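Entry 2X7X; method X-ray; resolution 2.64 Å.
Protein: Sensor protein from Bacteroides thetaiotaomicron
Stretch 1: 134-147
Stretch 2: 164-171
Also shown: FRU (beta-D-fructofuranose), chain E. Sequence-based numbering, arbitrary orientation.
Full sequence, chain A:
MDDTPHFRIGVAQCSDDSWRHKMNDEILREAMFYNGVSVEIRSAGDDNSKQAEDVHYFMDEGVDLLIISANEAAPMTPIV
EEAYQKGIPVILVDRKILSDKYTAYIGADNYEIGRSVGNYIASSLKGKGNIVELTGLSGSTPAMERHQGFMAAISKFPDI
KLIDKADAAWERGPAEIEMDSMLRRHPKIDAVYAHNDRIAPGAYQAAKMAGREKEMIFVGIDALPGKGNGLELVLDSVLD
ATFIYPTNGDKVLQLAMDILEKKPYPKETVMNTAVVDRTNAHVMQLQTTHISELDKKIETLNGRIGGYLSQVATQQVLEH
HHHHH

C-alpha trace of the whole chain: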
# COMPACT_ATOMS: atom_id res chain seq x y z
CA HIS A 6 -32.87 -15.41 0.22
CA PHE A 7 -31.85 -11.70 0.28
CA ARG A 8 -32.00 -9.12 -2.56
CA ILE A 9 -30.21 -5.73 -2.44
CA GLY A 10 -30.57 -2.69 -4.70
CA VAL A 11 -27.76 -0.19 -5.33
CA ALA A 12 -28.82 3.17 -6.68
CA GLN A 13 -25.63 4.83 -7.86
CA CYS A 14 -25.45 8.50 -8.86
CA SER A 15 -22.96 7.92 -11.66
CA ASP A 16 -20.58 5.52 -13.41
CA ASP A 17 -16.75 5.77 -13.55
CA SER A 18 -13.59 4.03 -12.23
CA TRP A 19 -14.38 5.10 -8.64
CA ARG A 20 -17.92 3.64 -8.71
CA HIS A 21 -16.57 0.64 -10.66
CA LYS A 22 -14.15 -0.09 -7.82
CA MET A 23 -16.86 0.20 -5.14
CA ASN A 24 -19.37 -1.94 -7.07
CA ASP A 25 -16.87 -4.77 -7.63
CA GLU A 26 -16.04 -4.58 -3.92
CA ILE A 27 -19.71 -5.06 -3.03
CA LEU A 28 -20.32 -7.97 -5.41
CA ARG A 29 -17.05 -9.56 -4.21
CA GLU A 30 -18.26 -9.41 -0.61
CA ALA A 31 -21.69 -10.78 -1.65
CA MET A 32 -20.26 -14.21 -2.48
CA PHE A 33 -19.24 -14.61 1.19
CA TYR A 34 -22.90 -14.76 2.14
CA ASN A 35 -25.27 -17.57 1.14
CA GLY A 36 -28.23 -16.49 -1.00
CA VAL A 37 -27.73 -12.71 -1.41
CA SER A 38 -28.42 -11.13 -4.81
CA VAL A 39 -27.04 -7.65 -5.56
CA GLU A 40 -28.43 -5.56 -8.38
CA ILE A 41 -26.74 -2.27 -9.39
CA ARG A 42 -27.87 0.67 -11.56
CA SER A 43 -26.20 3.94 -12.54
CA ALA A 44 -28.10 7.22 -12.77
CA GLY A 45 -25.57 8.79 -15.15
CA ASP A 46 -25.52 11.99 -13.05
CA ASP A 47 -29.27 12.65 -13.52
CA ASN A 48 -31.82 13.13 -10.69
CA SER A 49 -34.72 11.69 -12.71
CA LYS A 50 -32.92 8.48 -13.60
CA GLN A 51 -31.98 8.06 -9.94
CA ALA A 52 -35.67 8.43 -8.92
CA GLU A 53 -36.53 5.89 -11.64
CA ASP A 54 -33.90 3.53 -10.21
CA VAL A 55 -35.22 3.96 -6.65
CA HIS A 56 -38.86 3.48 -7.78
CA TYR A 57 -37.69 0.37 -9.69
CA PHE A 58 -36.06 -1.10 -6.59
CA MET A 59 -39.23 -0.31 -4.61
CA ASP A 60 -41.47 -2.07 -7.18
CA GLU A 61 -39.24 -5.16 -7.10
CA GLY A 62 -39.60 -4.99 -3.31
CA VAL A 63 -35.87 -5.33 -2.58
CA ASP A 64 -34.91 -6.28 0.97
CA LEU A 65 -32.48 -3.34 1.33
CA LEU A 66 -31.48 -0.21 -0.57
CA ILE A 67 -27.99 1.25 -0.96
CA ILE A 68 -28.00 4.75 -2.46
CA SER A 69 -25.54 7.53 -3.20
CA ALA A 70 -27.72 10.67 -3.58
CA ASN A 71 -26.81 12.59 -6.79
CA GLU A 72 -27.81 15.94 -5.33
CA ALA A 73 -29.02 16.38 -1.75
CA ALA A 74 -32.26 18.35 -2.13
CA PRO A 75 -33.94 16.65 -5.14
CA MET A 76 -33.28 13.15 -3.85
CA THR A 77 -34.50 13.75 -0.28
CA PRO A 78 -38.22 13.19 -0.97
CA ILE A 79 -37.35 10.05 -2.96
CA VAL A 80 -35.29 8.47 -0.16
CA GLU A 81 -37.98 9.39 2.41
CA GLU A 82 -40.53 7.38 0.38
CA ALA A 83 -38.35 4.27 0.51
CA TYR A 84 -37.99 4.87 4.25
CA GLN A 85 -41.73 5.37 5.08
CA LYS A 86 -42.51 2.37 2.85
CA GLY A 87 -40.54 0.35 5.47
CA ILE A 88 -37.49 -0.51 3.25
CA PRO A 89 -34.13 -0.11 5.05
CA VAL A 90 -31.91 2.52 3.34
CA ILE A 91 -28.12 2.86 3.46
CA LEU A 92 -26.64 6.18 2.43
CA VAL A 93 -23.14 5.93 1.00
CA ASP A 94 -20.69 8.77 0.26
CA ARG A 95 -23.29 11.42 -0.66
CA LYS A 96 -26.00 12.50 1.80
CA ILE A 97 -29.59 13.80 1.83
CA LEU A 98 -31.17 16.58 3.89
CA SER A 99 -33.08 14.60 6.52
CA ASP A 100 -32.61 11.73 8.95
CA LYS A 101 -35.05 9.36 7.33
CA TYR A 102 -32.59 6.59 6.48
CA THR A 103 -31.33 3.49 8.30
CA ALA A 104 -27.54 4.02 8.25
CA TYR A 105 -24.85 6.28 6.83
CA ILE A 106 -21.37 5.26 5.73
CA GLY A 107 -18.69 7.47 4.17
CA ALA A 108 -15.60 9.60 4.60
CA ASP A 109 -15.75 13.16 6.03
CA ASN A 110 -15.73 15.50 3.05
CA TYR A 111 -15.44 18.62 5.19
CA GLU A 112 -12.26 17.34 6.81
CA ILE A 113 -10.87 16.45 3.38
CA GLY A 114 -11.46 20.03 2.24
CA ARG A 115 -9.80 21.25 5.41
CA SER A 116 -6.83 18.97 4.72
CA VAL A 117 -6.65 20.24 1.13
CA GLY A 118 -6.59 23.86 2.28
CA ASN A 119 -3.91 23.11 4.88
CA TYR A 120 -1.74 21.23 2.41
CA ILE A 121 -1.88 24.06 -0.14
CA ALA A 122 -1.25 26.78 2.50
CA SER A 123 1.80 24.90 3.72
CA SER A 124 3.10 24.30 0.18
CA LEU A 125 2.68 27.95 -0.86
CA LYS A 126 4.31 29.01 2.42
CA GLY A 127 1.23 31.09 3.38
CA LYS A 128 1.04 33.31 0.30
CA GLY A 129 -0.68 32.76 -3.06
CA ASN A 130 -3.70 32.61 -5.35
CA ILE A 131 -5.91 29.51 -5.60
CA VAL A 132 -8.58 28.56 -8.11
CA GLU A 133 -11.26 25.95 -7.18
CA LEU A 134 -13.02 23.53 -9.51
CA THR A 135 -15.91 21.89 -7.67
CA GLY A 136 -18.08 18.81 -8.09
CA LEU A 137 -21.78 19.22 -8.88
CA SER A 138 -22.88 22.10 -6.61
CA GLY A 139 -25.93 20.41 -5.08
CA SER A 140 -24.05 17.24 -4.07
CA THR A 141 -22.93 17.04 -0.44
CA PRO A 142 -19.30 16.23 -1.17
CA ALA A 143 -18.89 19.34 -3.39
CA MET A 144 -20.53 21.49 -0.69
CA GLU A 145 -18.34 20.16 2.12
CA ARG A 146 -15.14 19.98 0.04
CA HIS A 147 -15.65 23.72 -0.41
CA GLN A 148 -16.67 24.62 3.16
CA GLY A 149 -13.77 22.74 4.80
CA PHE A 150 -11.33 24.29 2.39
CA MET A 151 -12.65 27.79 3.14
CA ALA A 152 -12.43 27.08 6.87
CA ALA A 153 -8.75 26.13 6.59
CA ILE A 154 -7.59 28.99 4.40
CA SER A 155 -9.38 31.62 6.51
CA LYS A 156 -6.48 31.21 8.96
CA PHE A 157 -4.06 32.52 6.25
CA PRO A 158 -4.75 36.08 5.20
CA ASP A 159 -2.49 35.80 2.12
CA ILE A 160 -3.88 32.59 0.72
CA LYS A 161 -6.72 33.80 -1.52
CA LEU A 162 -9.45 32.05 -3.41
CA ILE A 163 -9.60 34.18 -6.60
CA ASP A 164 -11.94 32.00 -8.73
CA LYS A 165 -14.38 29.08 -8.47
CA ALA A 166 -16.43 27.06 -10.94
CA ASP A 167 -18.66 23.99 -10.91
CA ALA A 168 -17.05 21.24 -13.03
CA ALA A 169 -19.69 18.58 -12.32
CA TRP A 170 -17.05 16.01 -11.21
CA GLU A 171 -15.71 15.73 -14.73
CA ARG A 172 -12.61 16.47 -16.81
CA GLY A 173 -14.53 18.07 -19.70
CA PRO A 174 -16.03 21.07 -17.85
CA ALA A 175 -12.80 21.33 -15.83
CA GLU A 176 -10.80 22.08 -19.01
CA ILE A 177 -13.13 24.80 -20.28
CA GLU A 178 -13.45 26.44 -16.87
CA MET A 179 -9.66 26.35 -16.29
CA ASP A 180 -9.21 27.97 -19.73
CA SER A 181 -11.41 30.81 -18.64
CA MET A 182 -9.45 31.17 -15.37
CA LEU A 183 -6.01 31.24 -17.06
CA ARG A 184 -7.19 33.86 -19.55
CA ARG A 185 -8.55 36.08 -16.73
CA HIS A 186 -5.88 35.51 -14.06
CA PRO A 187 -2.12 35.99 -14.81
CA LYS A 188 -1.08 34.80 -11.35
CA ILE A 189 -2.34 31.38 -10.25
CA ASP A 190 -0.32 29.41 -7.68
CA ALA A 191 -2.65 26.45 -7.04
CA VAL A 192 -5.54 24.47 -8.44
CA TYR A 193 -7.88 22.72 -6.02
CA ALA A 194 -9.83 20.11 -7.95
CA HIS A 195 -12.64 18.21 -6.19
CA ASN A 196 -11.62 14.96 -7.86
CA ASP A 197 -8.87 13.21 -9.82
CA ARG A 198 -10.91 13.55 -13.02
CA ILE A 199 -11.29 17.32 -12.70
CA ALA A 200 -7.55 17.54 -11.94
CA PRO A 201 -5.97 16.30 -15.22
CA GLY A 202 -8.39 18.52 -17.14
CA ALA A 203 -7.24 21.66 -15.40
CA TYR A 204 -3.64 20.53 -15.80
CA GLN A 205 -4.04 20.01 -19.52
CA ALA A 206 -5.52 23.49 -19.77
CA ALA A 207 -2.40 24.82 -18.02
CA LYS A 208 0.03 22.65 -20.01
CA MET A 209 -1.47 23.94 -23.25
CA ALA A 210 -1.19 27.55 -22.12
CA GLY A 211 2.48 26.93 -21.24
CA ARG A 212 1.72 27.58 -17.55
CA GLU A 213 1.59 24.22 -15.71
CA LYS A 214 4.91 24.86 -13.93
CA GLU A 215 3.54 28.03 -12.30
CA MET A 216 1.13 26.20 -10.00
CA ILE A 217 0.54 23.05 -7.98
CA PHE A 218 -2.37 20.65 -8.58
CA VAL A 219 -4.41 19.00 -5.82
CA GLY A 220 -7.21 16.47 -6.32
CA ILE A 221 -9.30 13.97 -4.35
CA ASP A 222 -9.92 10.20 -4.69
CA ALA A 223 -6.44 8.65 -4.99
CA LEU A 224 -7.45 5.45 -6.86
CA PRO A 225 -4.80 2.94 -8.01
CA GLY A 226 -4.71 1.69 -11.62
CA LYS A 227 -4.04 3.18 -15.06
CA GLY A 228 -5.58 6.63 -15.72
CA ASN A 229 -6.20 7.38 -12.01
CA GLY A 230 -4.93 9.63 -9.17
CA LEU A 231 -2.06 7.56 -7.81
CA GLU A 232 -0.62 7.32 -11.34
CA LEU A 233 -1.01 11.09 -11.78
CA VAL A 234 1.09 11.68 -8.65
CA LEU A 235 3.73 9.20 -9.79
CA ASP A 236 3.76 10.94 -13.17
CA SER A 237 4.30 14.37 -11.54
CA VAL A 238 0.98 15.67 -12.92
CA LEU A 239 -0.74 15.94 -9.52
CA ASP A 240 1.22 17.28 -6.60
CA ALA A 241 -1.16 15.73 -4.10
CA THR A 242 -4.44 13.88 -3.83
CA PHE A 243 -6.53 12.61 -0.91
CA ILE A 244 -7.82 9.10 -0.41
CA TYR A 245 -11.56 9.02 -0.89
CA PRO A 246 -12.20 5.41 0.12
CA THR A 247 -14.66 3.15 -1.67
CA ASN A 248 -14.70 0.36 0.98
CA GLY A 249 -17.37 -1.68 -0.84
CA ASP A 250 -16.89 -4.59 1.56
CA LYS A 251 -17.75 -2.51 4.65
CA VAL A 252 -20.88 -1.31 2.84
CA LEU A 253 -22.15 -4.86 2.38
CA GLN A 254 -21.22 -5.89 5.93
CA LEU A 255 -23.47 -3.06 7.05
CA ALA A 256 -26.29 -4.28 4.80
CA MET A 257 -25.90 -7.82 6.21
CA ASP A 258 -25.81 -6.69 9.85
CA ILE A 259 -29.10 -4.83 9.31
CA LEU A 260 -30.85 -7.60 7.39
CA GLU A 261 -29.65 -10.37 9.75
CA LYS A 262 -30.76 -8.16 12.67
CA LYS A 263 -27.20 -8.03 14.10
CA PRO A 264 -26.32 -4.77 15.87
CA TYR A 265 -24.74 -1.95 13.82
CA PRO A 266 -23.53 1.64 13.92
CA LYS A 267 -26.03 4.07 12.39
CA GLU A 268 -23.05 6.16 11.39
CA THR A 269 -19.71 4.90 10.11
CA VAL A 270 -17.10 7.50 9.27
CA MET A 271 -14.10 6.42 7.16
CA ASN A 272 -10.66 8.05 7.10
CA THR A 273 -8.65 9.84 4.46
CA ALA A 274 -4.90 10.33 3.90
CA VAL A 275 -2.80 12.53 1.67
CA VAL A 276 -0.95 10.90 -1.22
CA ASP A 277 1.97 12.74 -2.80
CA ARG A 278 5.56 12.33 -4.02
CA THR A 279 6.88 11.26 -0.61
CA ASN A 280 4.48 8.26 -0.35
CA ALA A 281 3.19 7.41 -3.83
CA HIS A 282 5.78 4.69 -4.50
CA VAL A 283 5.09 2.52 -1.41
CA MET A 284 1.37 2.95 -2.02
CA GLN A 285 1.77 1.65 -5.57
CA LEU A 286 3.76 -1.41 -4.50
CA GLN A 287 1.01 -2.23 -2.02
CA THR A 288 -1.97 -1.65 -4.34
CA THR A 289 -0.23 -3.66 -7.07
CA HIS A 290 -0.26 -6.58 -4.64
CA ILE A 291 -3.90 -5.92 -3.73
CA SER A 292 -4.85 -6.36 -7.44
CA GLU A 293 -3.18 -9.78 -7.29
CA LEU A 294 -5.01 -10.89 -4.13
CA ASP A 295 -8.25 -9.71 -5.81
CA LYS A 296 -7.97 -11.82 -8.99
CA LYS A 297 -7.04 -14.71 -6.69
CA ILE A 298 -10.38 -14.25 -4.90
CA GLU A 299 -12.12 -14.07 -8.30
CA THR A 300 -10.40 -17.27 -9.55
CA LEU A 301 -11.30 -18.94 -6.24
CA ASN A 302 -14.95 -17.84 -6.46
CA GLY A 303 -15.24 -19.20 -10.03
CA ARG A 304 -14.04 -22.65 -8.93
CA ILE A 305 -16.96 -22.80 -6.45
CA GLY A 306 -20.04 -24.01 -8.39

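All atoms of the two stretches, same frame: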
# COMPACT_ATOMS: atom_id res chain seq x y z
N LEU A 134 -12.12 24.17 -8.56
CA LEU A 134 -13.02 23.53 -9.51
C LEU A 134 -13.81 22.45 -8.77
O LEU A 134 -13.29 21.41 -8.38
CB LEU A 134 -12.21 22.97 -10.69
CG LEU A 134 -11.46 24.01 -11.56
CD1 LEU A 134 -10.28 23.42 -12.32
CD2 LEU A 134 -12.38 24.71 -12.54
N THR A 135 -15.09 22.71 -8.57
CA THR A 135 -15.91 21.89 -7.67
C THR A 135 -16.64 20.76 -8.38
O THR A 135 -16.83 20.78 -9.60
CB THR A 135 -16.97 22.77 -6.93
OG1 THR A 135 -18.11 22.99 -7.76
CG2 THR A 135 -16.38 24.11 -6.55
N GLY A 136 -17.08 19.78 -7.61
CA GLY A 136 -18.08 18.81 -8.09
C GLY A 136 -19.43 19.48 -8.23
O GLY A 136 -19.58 20.67 -7.91
N LEU A 137 -20.41 18.73 -8.71
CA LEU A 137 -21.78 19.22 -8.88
C LEU A 137 -22.23 19.95 -7.63
O LEU A 137 -22.26 19.36 -6.54
CB LEU A 137 -22.70 18.03 -9.18
CG LEU A 137 -24.12 18.28 -9.73
CD1 LEU A 137 -24.13 19.12 -10.99
CD2 LEU A 137 -24.79 16.92 -9.98
N SER A 138 -22.58 21.22 -7.77
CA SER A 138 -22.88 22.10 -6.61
C SER A 138 -23.82 21.53 -5.55
O SER A 138 -23.52 21.60 -4.35
CB SER A 138 -23.39 23.47 -7.08
OG SER A 138 -22.28 24.23 -7.55
N GLY A 139 -24.92 20.93 -5.99
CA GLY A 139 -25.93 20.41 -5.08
C GLY A 139 -25.62 19.08 -4.43
O GLY A 139 -26.44 18.57 -3.67
N SER A 140 -24.45 18.50 -4.72
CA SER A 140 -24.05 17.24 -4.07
C SER A 140 -23.35 17.56 -2.76
O SER A 140 -22.66 18.57 -2.66
CB SER A 140 -23.15 16.39 -4.99
OG SER A 140 -21.94 17.07 -5.30
N THR A 141 -23.51 16.70 -1.74
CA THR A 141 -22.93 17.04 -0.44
C THR A 141 -21.40 16.99 -0.39
O THR A 141 -20.79 17.74 0.38
CB THR A 141 -23.58 16.27 0.78
OG1 THR A 141 -23.30 14.87 0.71
CG2 THR A 141 -25.09 16.51 0.84
N PRO A 142 -20.76 16.12 -1.22
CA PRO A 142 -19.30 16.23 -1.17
C PRO A 142 -18.79 17.55 -1.74
O PRO A 142 -17.92 18.16 -1.14
CB PRO A 142 -18.83 15.01 -1.95
CG PRO A 142 -19.95 14.04 -1.83
CD PRO A 142 -21.18 14.88 -1.90
N ALA A 143 -19.33 18.03 -2.86
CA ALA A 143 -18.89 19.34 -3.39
C ALA A 143 -19.08 20.48 -2.38
O ALA A 143 -18.19 21.32 -2.22
CB ALA A 143 -19.59 19.68 -4.70
N MET A 144 -20.23 20.50 -1.71
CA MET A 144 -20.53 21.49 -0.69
C MET A 144 -19.45 21.49 0.40
O MET A 144 -18.83 22.52 0.68
CB MET A 144 -21.89 21.20 -0.04
CG MET A 144 -23.11 21.61 -0.85
SD MET A 144 -24.66 20.91 -0.18
CE MET A 144 -25.73 21.35 -1.56
N GLU A 145 -19.26 20.32 1.01
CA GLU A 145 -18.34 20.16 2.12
C GLU A 145 -16.88 20.34 1.68
O GLU A 145 -16.14 21.08 2.33
CB GLU A 145 -18.57 18.84 2.84
CG GLU A 145 -19.83 18.83 3.66
CD GLU A 145 -20.33 17.44 4.03
OE1 GLU A 145 -19.50 16.51 4.22
OE2 GLU A 145 -21.58 17.29 4.13
N ARG A 146 -16.48 19.72 0.58
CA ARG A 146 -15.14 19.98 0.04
C ARG A 146 -14.84 21.48 -0.08
O ARG A 146 -13.70 21.90 0.07
CB ARG A 146 -14.90 19.24 -1.27
CG ARG A 146 -14.56 17.78 -1.05
CD ARG A 146 -14.78 16.92 -2.27
NE ARG A 146 -14.88 15.51 -1.90
CZ ARG A 146 -14.82 14.48 -2.75
NH1 ARG A 146 -14.62 14.68 -4.05
NH2 ARG A 146 -14.97 13.23 -2.28
N HIS A 147 -15.86 22.28 -0.32
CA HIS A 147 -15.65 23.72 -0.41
C HIS A 147 -15.61 24.37 0.97
O HIS A 147 -14.72 25.18 1.23
CB HIS A 147 -16.68 24.39 -1.31
CG HIS A 147 -16.63 25.89 -1.30
ND1 HIS A 147 -15.69 26.61 -2.01
CD2 HIS A 147 -17.41 26.80 -0.67
CE1 HIS A 147 -15.89 27.90 -1.81
NE2 HIS A 147 -16.93 28.04 -1.00
N ASP A 164 -10.95 32.48 -7.75
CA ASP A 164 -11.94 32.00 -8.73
C ASP A 164 -12.45 30.59 -8.41
O ASP A 164 -11.71 29.76 -7.85
CB ASP A 164 -11.39 32.04 -10.16
CG ASP A 164 -12.47 32.34 -11.21
OD1 ASP A 164 -13.63 31.90 -11.03
OD2 ASP A 164 -12.15 33.02 -12.21
N LYS A 165 -13.70 30.34 -8.77
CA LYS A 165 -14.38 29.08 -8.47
C LYS A 165 -15.39 28.74 -9.57
O LYS A 165 -16.09 29.62 -10.08
CB LYS A 165 -15.09 29.18 -7.12
CG LYS A 165 -15.84 27.93 -6.68
CD LYS A 165 -16.35 28.07 -5.24
CE LYS A 165 -17.41 29.15 -5.09
NZ LYS A 165 -18.73 28.65 -5.50
N ALA A 166 -15.48 27.47 -9.94
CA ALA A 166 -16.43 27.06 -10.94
C ALA A 166 -16.85 25.64 -10.64
O ALA A 166 -16.09 24.90 -10.01
CB ALA A 166 -15.83 27.16 -12.33
N ASP A 167 -18.06 25.30 -11.07
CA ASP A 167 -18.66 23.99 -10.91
C ASP A 167 -18.30 23.14 -12.14
O ASP A 167 -18.70 23.47 -13.25
CB ASP A 167 -20.18 24.16 -10.79
CG ASP A 167 -20.91 22.86 -10.55
OD1 ASP A 167 -20.38 21.77 -10.89
OD2 ASP A 167 -22.04 22.93 -10.02
N ALA A 168 -17.55 22.07 -11.93
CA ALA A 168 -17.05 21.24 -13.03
C ALA A 168 -17.76 19.89 -13.10
O ALA A 168 -17.37 18.98 -13.85
CB ALA A 168 -15.56 21.04 -12.90
N ALA A 169 -18.81 19.76 -12.29
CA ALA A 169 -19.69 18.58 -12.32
C ALA A 169 -18.91 17.25 -12.24
O ALA A 169 -19.29 16.27 -12.88
CB ALA A 169 -20.59 18.63 -13.57
N TRP A 170 -17.85 17.23 -11.45
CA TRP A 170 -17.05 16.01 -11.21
C TRP A 170 -16.24 15.53 -12.41
O TRP A 170 -15.63 14.48 -12.36
CB TRP A 170 -17.92 14.86 -10.69
CG TRP A 170 -18.61 15.17 -9.39
CD1 TRP A 170 -19.95 15.27 -9.18
CD2 TRP A 170 -17.98 15.41 -8.12
NE1 TRP A 170 -20.21 15.56 -7.87
CE2 TRP A 170 -19.02 15.66 -7.19
CE3 TRP A 170 -16.65 15.45 -7.67
CZ2 TRP A 170 -18.77 15.94 -5.83
CZ3 TRP A 170 -16.40 15.73 -6.32
CH2 TRP A 170 -17.47 15.97 -5.41
N GLU A 171 -16.23 16.29 -13.49
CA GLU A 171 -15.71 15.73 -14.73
C GLU A 171 -14.61 16.55 -15.35
O GLU A 171 -14.51 17.74 -15.11
CB GLU A 171 -16.84 15.48 -15.72
CG GLU A 171 -17.90 14.45 -15.30
CD GLU A 171 -17.35 13.17 -14.70
OE1 GLU A 171 -17.95 12.69 -13.72
OE2 GLU A 171 -16.33 12.63 -15.20
C1 FRU E . -17.24 9.18 -8.13
C2 FRU E . -17.00 10.62 -7.70
C3 FRU E . -15.61 10.82 -7.10
C4 FRU E . -15.89 11.79 -5.97
C5 FRU E . -17.23 11.28 -5.47
C6 FRU E . -18.07 12.30 -4.70
O1 FRU E . -18.37 9.12 -8.99
O2 FRU E . -17.22 11.47 -8.83
O3 FRU E . -14.64 11.28 -8.05
O4 FRU E . -14.86 11.80 -4.97
O5 FRU E . -17.92 10.94 -6.67
O6 FRU E . -19.25 11.66 -4.18

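Stretch 2 enters as a β-strand that pairs in parallel with the short strand Leu134–Thr135, and it ends in a tight turn that delivers a tryptophan into the fructose site. Lys165 joins the contact through the aliphatic part of its long side chain: CG lies 3.9 Å from Thr135 CG2, and CD lies 3.5 Å from His147 CE1, so methylene groups pack against the threonine methyl and the imidazole while the amine stays free of both.

Ala166 pairs with Leu134. Its carbonyl O accepts a nearly straight hydrogen bond from Thr135 N (2.8 Å), and its small CB packs 4.2 Å from Leu134 CD2 on their shared face of the sheet. Asp167, paired with Thr135, points to the other face and organizes the loop that follows Thr135. Its OD2 accepts hydrogen bonds from both Ser138 N (2.9 Å) and Ser138 OG (2.8 Å), while OD1 accepts one from Ala169 N (2.9 Å).

Ala168 N continues the ladder with a hydrogen bond to Thr135 O (2.8 Å). The residue is buried, its small CB 4.5 Å from Leu134 CB, and it opens a type I' turn in which Ala169 and Trp170 both adopt positive phi. Ala169 carries only a methyl group; it directs CB away from stretch 1, yet that methyl still lies 4.4 Å from Leu137 CD1.

Trp170 buries 142 Å² against stretch 1. Gly136 CA sits over its six-membered ring, 3.4 Å from the centroid, in a CH-π contact; a CB here would fall about 2.1 Å from Trp170 CE2, so glycine alone fits. A weak hydrogen bond runs from Trp170 NE1 to Ser140 OG (3.4 Å). The opposite ring face receives the sugar, with fructose C6 3.8 Å from Trp170 CH2. Arg146 NH1 lies 3.1 Å from Trp170 CZ3 and donates to fructose O4 (3.0 Å), so both stretches contribute to the sugar site.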